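Minor fimbrium anchoring subunit Mfa2 (Porphyromonas gingivalis, PDB 5NFI) attaches the minor Mfa1 fimbriae, which mediate biofilm formation and adhesion to host cells and other bacteria, to the outer membrane and regulates their length. Local coordinates at residues E61-T67 with P118-N124; R3-F9 with K54-L60; Q12-A16 with N243-I247. All blocks are in the same frame, centred on the assembly; numbering follows the deposited sequence.

Interaction 1: E61-T67 with P118-N124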
ATOM      1  N   GLU A  61       2.634   2.566  30.479  1.00 81.68           N
ATOM      2  CA  GLU A  61       2.604   2.865  31.906  1.00 84.27           C
ATOM      3  C   GLU A  61       1.805   1.864  32.712  1.00 84.99           C
ATOM      4  O   GLU A  61       2.337   1.202  33.601  1.00 86.51           O
ATOM      5  CB  GLU A  61       2.050   4.267  32.136  1.00 86.24           C
ATOM      6  CG  GLU A  61       2.981   5.341  31.642  1.00 87.46           C
ATOM      7  CD  GLU A  61       2.374   6.705  31.704  1.00 88.79           C
ATOM      8  OE1 GLU A  61       1.364   6.876  32.423  1.00 89.87           O
ATOM      9  OE2 GLU A  61       2.910   7.604  31.023  1.00 88.25           O
ATOM     10  N   LYS A  62       0.520   1.771  32.420  1.00 82.71           N
ATOM     11  CA  LYS A  62      -0.330   0.844  33.138  1.00 82.80           C
ATOM     12  C   LYS A  62      -0.172  -0.580  32.585  1.00 82.94           C
ATOM     13  O   LYS A  62      -0.171  -0.796  31.368  1.00 81.94           O
ATOM     14  CB  LYS A  62      -1.783   1.315  33.062  1.00 81.66           C
ATOM     15  CG  LYS A  62      -1.935   2.819  33.210  1.00 80.70           C
ATOM     16  CD  LYS A  62      -3.054   3.177  34.163  1.00 81.84           C
ATOM     17  CE  LYS A  62      -2.914   4.616  34.658  1.00 82.20           C
ATOM     18  NZ  LYS A  62      -3.789   4.926  35.848  1.00 83.92           N
ATOM     19  N   ASP A  63      -0.020  -1.545  33.490  1.00 83.82           N
ATOM     20  CA  ASP A  63       0.028  -2.965  33.134  1.00 82.44           C
ATOM     21  C   ASP A  63      -1.134  -3.352  32.221  1.00 79.89           C
ATOM     22  O   ASP A  63      -2.184  -2.718  32.251  1.00 79.46           O
ATOM     23  CB  ASP A  63       0.005  -3.840  34.399  1.00 84.31           C
ATOM     24  CG  ASP A  63       1.061  -3.442  35.410  1.00 85.18           C
ATOM     25  OD1 ASP A  63       1.923  -2.596  35.074  1.00 83.96           O
ATOM     26  OD2 ASP A  63       1.030  -3.980  36.544  1.00 87.40           O
ATOM     27  N   GLY A  64      -0.948  -4.393  31.415  1.00 77.97           N
ATOM     28  CA  GLY A  64      -2.033  -4.887  30.580  1.00 76.58           C
ATOM     29  C   GLY A  64      -1.651  -5.435  29.212  1.00 74.59           C
ATOM     30  O   GLY A  64      -0.463  -5.647  28.913  1.00 74.39           O
ATOM     31  N   LEU A  65      -2.668  -5.685  28.386  1.00 73.08           N
ATOM     32  CA  LEU A  65      -2.449  -6.196  27.036  1.00 71.40           C
ATOM     33  C   LEU A  65      -2.358  -5.041  26.068  1.00 69.97           C
ATOM     34  O   LEU A  65      -3.155  -4.100  26.126  1.00 70.97           O
ATOM     35  CB  LEU A  65      -3.564  -7.149  26.605  1.00 71.87           C
ATOM     36  CG  LEU A  65      -3.558  -8.551  27.221  1.00 74.15           C
ATOM     37  CD1 LEU A  65      -4.735  -9.346  26.693  1.00 75.11           C
ATOM     38  CD2 LEU A  65      -2.240  -9.279  26.961  1.00 73.75           C
ATOM     39  N   TYR A  66      -1.379  -5.092  25.180  1.00 67.97           N
ATOM     40  CA  TYR A  66      -1.251  -4.043  24.189  1.00 65.27           C
ATOM     41  C   TYR A  66      -0.915  -4.632  22.840  1.00 64.61           C
ATOM     42  O   TYR A  66      -0.311  -5.696  22.741  1.00 65.41           O
ATOM     43  CB  TYR A  66      -0.176  -3.031  24.576  1.00 64.04           C
ATOM     44  CG  TYR A  66      -0.411  -2.276  25.861  1.00 64.11           C
ATOM     45  CD1 TYR A  66      -0.072  -2.832  27.089  1.00 65.37           C
ATOM     46  CD2 TYR A  66      -0.932  -0.986  25.846  1.00 62.89           C
ATOM     47  CE1 TYR A  66      -0.266  -2.133  28.265  1.00 65.94           C
ATOM     48  CE2 TYR A  66      -1.132  -0.284  27.013  1.00 63.30           C
ATOM     49  CZ  TYR A  66      -0.795  -0.856  28.221  1.00 64.57           C
ATOM     50  OH  TYR A  66      -0.988  -0.157  29.392  1.00 65.00           O
ATOM     51  N   THR A  67      -1.330  -3.928  21.797  1.00 62.88           N
ATOM     52  CA  THR A  67      -0.895  -4.248  20.453  1.00 60.52           C
ATOM     53  C   THR A  67      -0.232  -2.995  19.909  1.00 58.94           C
ATOM     54  O   THR A  67      -0.640  -1.868  20.223  1.00 58.48           O
ATOM     55  CB  THR A  67      -2.059  -4.682  19.543  1.00 59.15           C
ATOM     56  OG1 THR A  67      -2.876  -5.637  20.227  1.00 60.21           O
ATOM     57  CG2 THR A  67      -1.519  -5.297  18.266  1.00 58.00           C
ATOM     58  N   PRO A 118       2.576  -8.839  17.586  1.00 59.73           N
ATOM     59  CA  PRO A 118       1.618  -9.649  18.334  1.00 60.91           C
ATOM     60  C   PRO A 118       1.132  -8.897  19.566  1.00 60.55           C
ATOM     61  O   PRO A 118       1.667  -7.845  19.901  1.00 57.10           O
ATOM     62  CB  PRO A 118       2.422 -10.897  18.720  1.00 63.04           C
ATOM     63  CG  PRO A 118       3.858 -10.484  18.619  1.00 62.94           C
ATOM     64  CD  PRO A 118       3.926  -9.425  17.559  1.00 60.84           C
ATOM     65  N   VAL A 119       0.104  -9.424  20.212  1.00 61.30           N
ATOM     66  CA  VAL A 119      -0.325  -8.901  21.481  1.00 61.79           C
ATOM     67  C   VAL A 119       0.750  -9.180  22.516  1.00 63.81           C
ATOM     68  O   VAL A 119       1.186 -10.329  22.691  1.00 65.87           O
ATOM     69  CB  VAL A 119      -1.635  -9.531  21.940  1.00 63.10           C
ATOM     70  CG1 VAL A 119      -2.033  -8.978  23.316  1.00 63.62           C
ATOM     71  CG2 VAL A 119      -2.716  -9.307  20.915  1.00 60.16           C
ATOM     72  N   VAL A 120       1.178  -8.124  23.197  1.00 63.13           N
ATOM     73  CA  VAL A 120       2.165  -8.241  24.258  1.00 63.50           C
ATOM     74  C   VAL A 120       1.517  -7.861  25.568  1.00 64.89           C
ATOM     75  O   VAL A 120       0.375  -7.394  25.583  1.00 64.88           O
ATOM     76  CB  VAL A 120       3.391  -7.355  23.996  1.00 61.59           C
ATOM     77  CG1 VAL A 120       4.076  -7.783  22.708  1.00 60.96           C
ATOM     78  CG2 VAL A 120       2.995  -5.894  23.933  1.00 59.39           C
ATOM     79  N   GLU A 121       2.250  -8.036  26.661  1.00 66.48           N
ATOM     80  CA  GLU A 121       1.668  -7.886  27.982  1.00 67.88           C
ATOM     81  C   GLU A 121       2.637  -7.360  29.037  1.00 68.59           C
ATOM     82  O   GLU A 121       3.600  -8.044  29.389  1.00 69.52           O
ATOM     83  CB  GLU A 121       1.106  -9.229  28.417  1.00 70.20           C
ATOM     84  CG  GLU A 121       0.480  -9.267  29.780  1.00 72.85           C
ATOM     85  CD  GLU A 121      -0.013 -10.656  30.078  1.00 75.94           C
ATOM     86  OE1 GLU A 121       0.007 -11.472  29.120  1.00 76.37           O
ATOM     87  OE2 GLU A 121      -0.378 -10.947  31.244  1.00 77.74           O
ATOM     88  N   LEU A 122       2.380  -6.144  29.525  1.00 68.03           N
ATOM     89  CA  LEU A 122       3.030  -5.647  30.741  1.00 69.27           C
ATOM     90  C   LEU A 122       2.423  -6.312  31.963  1.00 70.88           C
ATOM     91  O   LEU A 122       1.220  -6.164  32.211  1.00 70.80           O
ATOM     92  CB  LEU A 122       2.883  -4.140  30.882  1.00 68.50           C
ATOM     93  CG  LEU A 122       3.905  -3.221  30.229  1.00 67.84           C
ATOM     94  CD1 LEU A 122       3.860  -1.870  30.932  1.00 67.84           C
ATOM     95  CD2 LEU A 122       5.288  -3.832  30.275  1.00 68.79           C
ATOM     96  N   LYS A 123       3.238  -7.024  32.734  1.00 72.82           N
ATOM     97  CA  LYS A 123       2.707  -7.767  33.866  1.00 76.07           C
ATOM     98  C   LYS A 123       3.036  -7.021  35.163  1.00 78.22           C
ATOM     99  O   LYS A 123       3.933  -6.180  35.182  1.00 77.23           O
ATOM    100  CB  LYS A 123       3.270  -9.183  33.883  1.00 78.45           C
ATOM    101  CG  LYS A 123       2.687 -10.109  32.819  1.00 78.97           C
ATOM    102  CD  LYS A 123       3.744 -11.101  32.337  1.00 80.35           C
ATOM    103  CE  LYS A 123       3.150 -12.430  31.894  1.00 74.70           C
ATOM    104  NZ  LYS A 123       4.233 -13.439  31.704  1.00 83.35           N
ATOM    105  N   ASN A 124       2.312  -7.322  36.239  1.00 81.44           N
ATOM    106  CA  ASN A 124       2.492  -6.596  37.489  1.00 84.36           C
ATOM    107  C   ASN A 124       3.904  -6.760  38.025  1.00 86.82           C
ATOM    108  O   ASN A 124       4.292  -7.833  38.503  1.00 87.82           O
ATOM    109  CB  ASN A 124       1.482  -7.040  38.543  1.00 86.44           C
ATOM    110  CG  ASN A 124       1.525  -6.166  39.794  1.00 88.10           C
ATOM    111  OD1 ASN A 124       2.331  -5.234  39.892  1.00 87.74           O
ATOM    112  ND2 ASN A 124       0.649  -6.454  40.751  1.00 90.14           N
TER

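Interaction 2: R3-F9 with K54-L60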
ATOM      1  N   ARG A   3       8.080   1.997  32.309  1.00 75.57           N
ATOM      2  CA  ARG A   3       7.798   0.746  31.604  1.00 73.36           C
ATOM      3  C   ARG A   3       7.602   0.932  30.085  1.00 71.72           C
ATOM      4  O   ARG A   3       7.329   2.037  29.596  1.00 70.85           O
ATOM      5  CB  ARG A   3       6.553   0.073  32.195  1.00 72.34           C
ATOM      6  CG  ARG A   3       6.522  -0.025  33.720  1.00 73.66           C
ATOM      7  CD  ARG A   3       5.781  -1.260  34.148  1.00 73.38           C
ATOM      8  NE  ARG A   3       6.476  -2.454  33.700  1.00 73.22           N
ATOM      9  CZ  ARG A   3       6.021  -3.682  33.895  1.00 74.33           C
ATOM     10  NH1 ARG A   3       4.871  -3.858  34.526  1.00 75.23           N
ATOM     11  NH2 ARG A   3       6.711  -4.730  33.462  1.00 74.91           N
ATOM     12  N   GLY A   4       7.719  -0.164  29.340  1.00 70.93           N
ATOM     13  CA  GLY A   4       7.585  -0.105  27.901  1.00 68.31           C
ATOM     14  C   GLY A   4       7.940  -1.392  27.193  1.00 67.36           C
ATOM     15  O   GLY A   4       8.413  -2.344  27.808  1.00 67.90           O
ATOM     16  N   VAL A   5       7.683  -1.406  25.888  1.00 65.78           N
ATOM     17  CA  VAL A   5       7.961  -2.548  25.022  1.00 64.91           C
ATOM     18  C   VAL A   5       9.116  -2.223  24.094  1.00 63.67           C
ATOM     19  O   VAL A   5       9.072  -1.218  23.401  1.00 61.85           O
ATOM     20  CB  VAL A   5       6.746  -2.926  24.126  1.00 72.84           C
ATOM     21  CG1 VAL A   5       7.026  -4.220  23.377  1.00 72.69           C
ATOM     22  CG2 VAL A   5       5.485  -3.051  24.942  1.00 73.31           C
ATOM     23  N   TYR A   6      10.144  -3.060  24.052  1.00 64.21           N
ATOM     24  CA  TYR A   6      11.130  -2.899  22.998  1.00 63.74           C
ATOM     25  C   TYR A   6      10.637  -3.645  21.765  1.00 61.83           C
ATOM     26  O   TYR A   6      10.195  -4.785  21.860  1.00 61.95           O
ATOM     27  CB  TYR A   6      12.509  -3.404  23.423  1.00 66.73           C
ATOM     28  CG  TYR A   6      13.192  -2.525  24.444  1.00 69.50           C
ATOM     29  CD1 TYR A   6      13.787  -1.324  24.072  1.00 70.03           C
ATOM     30  CD2 TYR A   6      13.253  -2.902  25.783  1.00 71.30           C
ATOM     31  CE1 TYR A   6      14.418  -0.519  25.018  1.00 72.06           C
ATOM     32  CE2 TYR A   6      13.870  -2.115  26.711  1.00 73.33           C
ATOM     33  CZ  TYR A   6      14.451  -0.923  26.331  1.00 74.07           C
ATOM     34  OH  TYR A   6      15.076  -0.137  27.280  1.00 76.74           O
ATOM     35  N   VAL A   7      10.702  -2.986  20.614  1.00 60.09           N
ATOM     36  CA  VAL A   7      10.208  -3.567  19.374  1.00 59.04           C
ATOM     37  C   VAL A   7      11.291  -3.610  18.310  1.00 59.53           C
ATOM     38  O   VAL A   7      11.983  -2.623  18.055  1.00 58.86           O
ATOM     39  CB  VAL A   7       9.002  -2.794  18.814  1.00 55.23           C
ATOM     40  CG1 VAL A   7       8.528  -3.435  17.531  1.00 60.17           C
ATOM     41  CG2 VAL A   7       7.871  -2.770  19.820  1.00 55.25           C
ATOM     42  N   ASN A   8      11.431  -4.786  17.710  1.00 61.04           N
ATOM     43  CA  ASN A   8      12.358  -5.024  16.626  1.00 61.83           C
ATOM     44  C   ASN A   8      11.620  -5.081  15.293  1.00 61.23           C
ATOM     45  O   ASN A   8      10.591  -5.756  15.164  1.00 60.34           O
ATOM     46  CB  ASN A   8      13.112  -6.324  16.851  1.00 63.42           C
ATOM     47  CG  ASN A   8      13.947  -6.712  15.661  1.00 64.32           C
ATOM     48  OD1 ASN A   8      13.493  -7.446  14.777  1.00 60.30           O
ATOM     49  ND2 ASN A   8      15.174  -6.202  15.615  1.00 65.57           N
ATOM     50  N   PHE A   9      12.131  -4.383  14.292  1.00 61.83           N
ATOM     51  CA  PHE A   9      11.393  -4.337  13.045  1.00 62.06           C
ATOM     52  C   PHE A   9      12.137  -5.077  11.962  1.00 64.15           C
ATOM     53  O   PHE A   9      13.332  -4.831  11.730  1.00 65.97           O
ATOM     54  CB  PHE A   9      11.113  -2.892  12.624  1.00 60.51           C
ATOM     55  CG  PHE A   9      10.171  -2.165  13.549  1.00 60.13           C
ATOM     56  CD1 PHE A   9       8.846  -2.558  13.659  1.00 59.28           C
ATOM     57  CD2 PHE A   9      10.609  -1.086  14.308  1.00 60.74           C
ATOM     58  CE1 PHE A   9       7.974  -1.885  14.507  1.00 58.90           C
ATOM     59  CE2 PHE A   9       9.738  -0.404  15.148  1.00 60.12           C
ATOM     60  CZ  PHE A   9       8.420  -0.802  15.246  1.00 59.20           C
ATOM     61  N   LYS A  54      18.451  -4.343  16.230  1.00 82.01           N
ATOM     62  CA  LYS A  54      18.086  -3.013  16.691  1.00 81.39           C
ATOM     63  C   LYS A  54      16.672  -3.005  17.263  1.00 79.49           C
ATOM     64  O   LYS A  54      15.767  -3.653  16.727  1.00 78.75           O
ATOM     65  CB  LYS A  54      18.203  -1.976  15.570  1.00 81.09           C
ATOM     66  CG  LYS A  54      17.987  -0.557  16.079  1.00 81.98           C
ATOM     67  CD  LYS A  54      18.662   0.502  15.216  1.00 83.60           C
ATOM     68  CE  LYS A  54      18.605   1.889  15.895  1.00 84.35           C
ATOM     69  NZ  LYS A  54      18.265   1.832  17.356  1.00 84.91           N
ATOM     70  N   GLU A  55      16.495  -2.273  18.361  1.00 77.87           N
ATOM     71  CA  GLU A  55      15.196  -2.170  19.009  1.00 74.54           C
ATOM     72  C   GLU A  55      14.799  -0.725  19.262  1.00 71.88           C
ATOM     73  O   GLU A  55      15.643   0.166  19.332  1.00 72.87           O
ATOM     74  CB  GLU A  55      15.201  -2.939  20.326  1.00 76.10           C
ATOM     75  CG  GLU A  55      15.496  -4.398  20.177  1.00 77.33           C
ATOM     76  CD  GLU A  55      15.365  -5.132  21.483  1.00 79.24           C
ATOM     77  OE1 GLU A  55      16.380  -5.252  22.206  1.00 81.71           O
ATOM     78  OE2 GLU A  55      14.245  -5.592  21.786  1.00 78.48           O
ATOM     79  N   TRP A  56      13.497  -0.502  19.393  1.00 68.65           N
ATOM     80  CA  TRP A  56      12.961   0.821  19.697  1.00 66.18           C
ATOM     81  C   TRP A  56      12.017   0.709  20.884  1.00 65.35           C
ATOM     82  O   TRP A  56      11.110  -0.122  20.870  1.00 64.66           O
ATOM     83  CB  TRP A  56      12.228   1.414  18.481  1.00 63.45           C
ATOM     84  CG  TRP A  56      13.148   1.991  17.442  1.00 62.85           C
ATOM     85  CD1 TRP A  56      13.605   3.274  17.375  1.00 62.94           C
ATOM     86  CD2 TRP A  56      13.729   1.302  16.330  1.00 62.64           C
ATOM     87  NE1 TRP A  56      14.435   3.429  16.290  1.00 62.90           N
ATOM     88  CE2 TRP A  56      14.529   2.236  15.633  1.00 62.75           C
ATOM     89  CE3 TRP A  56      13.653  -0.011  15.856  1.00 62.55           C
ATOM     90  CZ2 TRP A  56      15.247   1.897  14.496  1.00 63.20           C
ATOM     91  CZ3 TRP A  56      14.363  -0.345  14.723  1.00 62.83           C
ATOM     92  CH2 TRP A  56      15.151   0.604  14.055  1.00 63.34           C
ATOM     93  N   LEU A  57      12.231   1.530  21.910  1.00 65.55           N
ATOM     94  CA  LEU A  57      11.381   1.498  23.094  1.00 65.06           C
ATOM     95  C   LEU A  57      10.076   2.248  22.869  1.00 63.35           C
ATOM     96  O   LEU A  57      10.073   3.393  22.435  1.00 62.87           O
ATOM     97  CB  LEU A  57      12.112   2.085  24.301  1.00 66.90           C
ATOM     98  CG  LEU A  57      11.337   2.096  25.629  1.00 67.57           C
ATOM     99  CD1 LEU A  57      10.890   0.691  26.056  1.00 67.76           C
ATOM    100  CD2 LEU A  57      12.161   2.746  26.717  1.00 69.31           C
ATOM    101  N   ILE A  58       8.974   1.576  23.171  1.00 62.95           N
ATOM    102  CA  ILE A  58       7.636   2.128  23.096  1.00 62.38           C
ATOM    103  C   ILE A  58       7.147   2.282  24.528  1.00 64.65           C
ATOM    104  O   ILE A  58       6.793   1.295  25.186  1.00 65.39           O
ATOM    105  CB  ILE A  58       6.671   1.221  22.287  1.00 58.57           C
ATOM    106  CG1 ILE A  58       7.282   0.834  20.937  1.00 58.13           C
ATOM    107  CG2 ILE A  58       5.342   1.899  22.065  1.00 54.21           C
ATOM    108  CD1 ILE A  58       7.700   2.026  20.092  1.00 57.68           C
ATOM    109  N   PRO A  59       7.189   3.517  25.041  1.00 66.09           N
ATOM    110  CA  PRO A  59       6.714   3.836  26.387  1.00 68.48           C
ATOM    111  C   PRO A  59       5.286   3.366  26.648  1.00 70.23           C
ATOM    112  O   PRO A  59       4.408   3.568  25.801  1.00 68.97           O
ATOM    113  CB  PRO A  59       6.798   5.358  26.417  1.00 67.60           C
ATOM    114  CG  PRO A  59       7.950   5.658  25.554  1.00 66.67           C
ATOM    115  CD  PRO A  59       7.915   4.650  24.447  1.00 65.50           C
ATOM    116  N   LEU A  60       5.087   2.721  27.798  1.00 73.32           N
ATOM    117  CA  LEU A  60       3.759   2.394  28.308  1.00 75.24           C
ATOM    118  C   LEU A  60       3.765   2.711  29.798  1.00 79.44           C
ATOM    119  O   LEU A  60       4.800   3.089  30.334  1.00 80.78           O
ATOM    120  CB  LEU A  60       3.404   0.929  28.070  1.00 75.24           C
ATOM    121  CG  LEU A  60       3.472   0.387  26.645  1.00 73.54           C
ATOM    122  CD1 LEU A  60       3.205  -1.086  26.684  1.00 73.97           C
ATOM    123  CD2 LEU A  60       2.442   1.068  25.787  1.00 72.45           C
TER

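Interaction 3: Q12-A16 with N243-I247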
ATOM      1  N   GLN A  12       9.507  -9.790   6.386  1.00 69.68           N
ATOM      2  CA  GLN A  12       9.519 -11.125   5.840  1.00 73.08           C
ATOM      3  C   GLN A  12       8.175 -11.367   5.204  1.00 73.49           C
ATOM      4  O   GLN A  12       7.147 -11.448   5.872  1.00 73.00           O
ATOM      5  CB  GLN A  12       9.818 -12.159   6.913  1.00 75.51           C
ATOM      6  CG  GLN A  12       9.982 -13.546   6.358  1.00 78.28           C
ATOM      7  CD  GLN A  12      10.777 -14.439   7.281  1.00 80.92           C
ATOM      8  OE1 GLN A  12      10.925 -14.159   8.477  1.00 80.62           O
ATOM      9  NE2 GLN A  12      11.308 -15.522   6.728  1.00 83.11           N
ATOM     10  N   THR A  13       8.196 -11.498   3.894  1.00 74.87           N
ATOM     11  CA  THR A  13       6.991 -11.282   3.134  1.00 73.88           C
ATOM     12  C   THR A  13       5.951 -12.405   3.148  1.00 75.06           C
ATOM     13  O   THR A  13       4.794 -12.123   2.810  1.00 74.41           O
ATOM     14  CB  THR A  13       7.333 -10.999   1.690  1.00 73.71           C
ATOM     15  OG1 THR A  13       6.144 -10.591   1.018  1.00 72.59           O
ATOM     16  CG2 THR A  13       7.910 -12.240   1.020  1.00 75.72           C
ATOM     17  N   GLU A  14       6.366 -13.621   3.542  1.00 75.69           N
ATOM     18  CA  GLU A  14       5.576 -14.876   3.513  1.00 77.04           C
ATOM     19  C   GLU A  14       6.095 -15.850   2.457  1.00 77.86           C
ATOM     20  O   GLU A  14       6.041 -17.056   2.638  1.00 79.92           O
ATOM     21  CB  GLU A  14       4.086 -14.629   3.268  1.00 77.34           C
ATOM     22  CG  GLU A  14       3.248 -15.833   2.919  1.00 80.41           C
ATOM     23  CD  GLU A  14       1.787 -15.451   2.772  1.00 80.45           C
ATOM     24  OE1 GLU A  14       1.331 -14.540   3.522  1.00 78.89           O
ATOM     25  OE2 GLU A  14       1.113 -16.039   1.885  1.00 81.39           O
ATOM     26  N   CYS A  15       6.577 -15.322   1.341  1.00 75.98           N
ATOM     27  CA  CYS A  15       7.297 -16.143   0.375  1.00 76.72           C
ATOM     28  C   CYS A  15       8.797 -16.076   0.648  1.00 78.13           C
ATOM     29  O   CYS A  15       9.586 -16.758  -0.003  1.00 79.92           O
ATOM     30  CB  CYS A  15       7.004 -15.702  -1.062  1.00 74.47           C
ATOM     31  SG  CYS A  15       5.311 -15.144  -1.344  1.00109.67           S
ATOM     32  N   ALA A  16       9.191 -15.250   1.610  1.00 78.59           N
ATOM     33  CA  ALA A  16      10.597 -15.119   1.967  1.00 81.48           C
ATOM     34  C   ALA A  16      10.987 -16.170   3.008  1.00 84.98           C
ATOM     35  O   ALA A  16      10.248 -16.417   3.962  1.00 85.18           O
ATOM     36  CB  ALA A  16      10.884 -13.719   2.484  1.00 80.25           C
ATOM     37  N   ASN A 243       0.753 -13.406  -6.349  1.00 73.68           N
ATOM     38  CA  ASN A 243       0.329 -13.299  -4.970  1.00 72.57           C
ATOM     39  C   ASN A 243       0.570 -11.891  -4.436  1.00 69.86           C
ATOM     40  O   ASN A 243       1.713 -11.511  -4.168  1.00 69.18           O
ATOM     41  CB  ASN A 243       1.076 -14.336  -4.133  1.00 73.50           C
ATOM     42  CG  ASN A 243       0.621 -14.369  -2.695  1.00 73.83           C
ATOM     43  OD1 ASN A 243      -0.269 -13.619  -2.286  1.00 73.10           O
ATOM     44  ND2 ASN A 243       1.218 -15.259  -1.917  1.00 75.11           N
ATOM     45  N   LEU A 244      -0.513 -11.130  -4.284  1.00 68.79           N
ATOM     46  CA  LEU A 244      -0.444  -9.736  -3.838  1.00 67.71           C
ATOM     47  C   LEU A 244       0.196  -9.573  -2.464  1.00 69.13           C
ATOM     48  O   LEU A 244       0.670  -8.498  -2.118  1.00 66.97           O
ATOM     49  CB  LEU A 244      -1.838  -9.126  -3.788  1.00 67.58           C
ATOM     50  CG  LEU A 244      -2.643  -9.091  -5.069  1.00 67.51           C
ATOM     51  CD1 LEU A 244      -3.994  -8.484  -4.779  1.00 67.81           C
ATOM     52  CD2 LEU A 244      -1.887  -8.279  -6.089  1.00 66.10           C
ATOM     53  N   ARG A 245       0.194 -10.637  -1.669  1.00 73.28           N
ATOM     54  CA  ARG A 245       0.685 -10.533  -0.306  1.00 76.19           C
ATOM     55  C   ARG A 245       2.183 -10.767  -0.231  1.00 74.61           C
ATOM     56  O   ARG A 245       2.757 -10.700   0.846  1.00 74.91           O
ATOM     57  CB  ARG A 245      -0.068 -11.488   0.622  1.00 83.17           C
ATOM     58  CG  ARG A 245      -1.594 -11.536   0.389  1.00 88.15           C
ATOM     59  CD  ARG A 245      -2.232 -10.133   0.151  1.00100.30           C
ATOM     60  NE  ARG A 245      -1.600  -9.052   0.912  1.00 99.68           N
ATOM     61  CZ  ARG A 245      -1.788  -7.757   0.668  1.00 97.79           C
ATOM     62  NH1 ARG A 245      -2.557  -7.375  -0.345  1.00 96.41           N
ATOM     63  NH2 ARG A 245      -1.171  -6.842   1.405  1.00 97.24           N
ATOM     64  N   CYS A 246       2.832 -10.975  -1.374  1.00 75.05           N
ATOM     65  CA  CYS A 246       4.281 -11.184  -1.397  1.00 77.04           C
ATOM     66  C   CYS A 246       4.969 -10.285  -2.402  1.00 77.46           C
ATOM     67  O   CYS A 246       6.192 -10.170  -2.398  1.00 79.38           O
ATOM     68  CB  CYS A 246       4.623 -12.644  -1.719  1.00 78.51           C
ATOM     69  SG  CYS A 246       3.932 -13.851  -0.591  1.00 92.98           S
ATOM     70  N   ILE A 247       4.185  -9.650  -3.266  1.00 76.48           N
ATOM     71  CA  ILE A 247       4.755  -8.904  -4.385  1.00 74.58           C
ATOM     72  C   ILE A 247       4.309  -7.440  -4.375  1.00 71.68           C
ATOM     73  O   ILE A 247       3.283  -7.109  -3.783  1.00 72.30           O
ATOM     74  CB  ILE A 247       4.372  -9.580  -5.726  1.00 75.93           C
ATOM     75  CG1 ILE A 247       5.348  -9.186  -6.825  1.00 75.86           C
ATOM     76  CG2 ILE A 247       2.945  -9.261  -6.119  1.00 74.85           C
ATOM     77  CD1 ILE A 247       6.752  -9.701  -6.575  1.00 77.42           C
TER

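Interaction 1: E61-T67 with P118-N124
Leu65 lies along Val119 and Glu121, its CD2 methyl 3.7 Å from CG1 of Val119 and 3.6 Å from CB of Glu121, forming a small apolar patch on the exposed side of the sheet. Beneath it the backbones run antiparallel. Gly64 pairs with Leu122 through Gly64 N to Leu122 O (2.9 Å) and Leu122 N to Gly64 O (3.0 Å), and Tyr66 pairs with Val120 through two straighter bonds of 2.9 Å, Tyr66 N to Val120 O and Val120 N to Tyr66 O. Between them sits the non-hydrogen-bonded pair Leu65–Glu121, its CA atoms 4.5 Å apart. This joins strand 64-72 to strand 113-122, neighbours in the β-sheet of an all-β domain consistent with the transthyretin-like fold of the fimbrillin superfamily. Gly64 enters the strand with phi 145° and psi -170°, angles at which a CB would jam against the carbonyl oxygen of Asp63. On the face opposite Leu65, Tyr66 CB approaches Val120 CG2 at 4.3 Å. Tyr66 and Leu122 both pack on Leu60, and Val120 also reaches Val5 and Ile133. Where the strands part, Asp63 CB stays 3.4 Å from Leu122 O, and Asp63 OD2 comes within 3.1 Å of Asn124 CA.

Interaction 2: R3-F9 with K54-L60
Five backbone hydrogen bonds zip these strands into an antiparallel ladder, consistent with the transthyretin-like fold of the family. Val5 and Ile58 satisfy each other (Val5 N to Ile58 O 2.9 Å, Ile58 N to Val5 O 2.8 Å), as do Val7 and Trp56 (Val7 N to Trp56 O and Trp56 N to Val7 O, both 2.9 Å); Leu60 N bonds to Arg3 O at 3.0 Å. Pro59 has no NH to give, but its carbonyl accepts from Ser41 OG. Asn8 ND2 donates to Lys54 O at 2.8 Å and also to Ser51 O. Glu55 OE2 is hydrogen-bonded to His134 ND1, and Arg3 NH1 to Lys123 O. Gly4 leaves room that a CB would lose to Ile58 O and Leu57 CD1, while Leu57 CD1 sits 3.9 Å from the centroid of the Tyr6 ring, a CH-π contact. On the other edge of strand 3-10, Gly4, Tyr6 and Asn8 bond in parallel to strand 133-151; Val7, Phe9, Ile58 and Leu60 pack inward on strands 28-33 and 64-72.

Interaction 3: Q12-A16 with N243-I247
Neither segment is regular, and their backbones come closest at Thr13 and Cys246, whose CA atoms are 5.3 Å apart. Glu14 turns the first loop with a positive phi of 110°. In the second, Cys246 N donates to Asn243 O at 3.1 Å, closing a type I β-turn with Leu244 and Arg245 at its corners; Asn243 OD1 accepts from Arg245 N at 3.1 Å, an Asx turn laid over the same bend. Gln12 NE2 reaches forward to Ala16 O (3.1 Å), bridging the two ends of the first loop. The side chains of Cys15 and Cys246 then meet in a disulfide, SG to SG 2.0 Å, whose chi3 of 90° makes it a right-handed bond with no strain in that torsion. Beside it, Thr13 OG1 sits 3.1 Å from Cys246 CA and makes a weak hydrogen bond to Cys246 O at 3.4 Å, and Glu14 CB rests 3.9 Å from Cys246 SG. Both loops lie against strand 133-151: Thr13 and Arg245 touch Arg140, which also hydrogen-bonds to Ile247 O. The result is a disulfide between two loops, covalently joining the loop after strand 3-10 to the one leading into strand 249-258.

Overall arrangement
Interactions 1 and 2 are neighbouring parts of one sheet system: strands 56-60 and 64-72 follow each other in the chain, their centres lie about 12 Å apart as contacts, and Arg3 of interaction 2 reaches Lys123 of interaction 1. Both are antiparallel ladders, but interaction 2 is mostly buried and lined with aliphatic and aromatic groups, whereas interaction 1 is largely exposed. Interaction 3 differs in kind, a surface contact of two loops with few non-covalent contacts, held by a disulfide. It lies nearer the chain centre, its own centre about 26 Å from that of interaction 2, yet residues 12-16 follow closely on 3-9. Its disulfide closes a long loop of chain within which interaction 1 is nested.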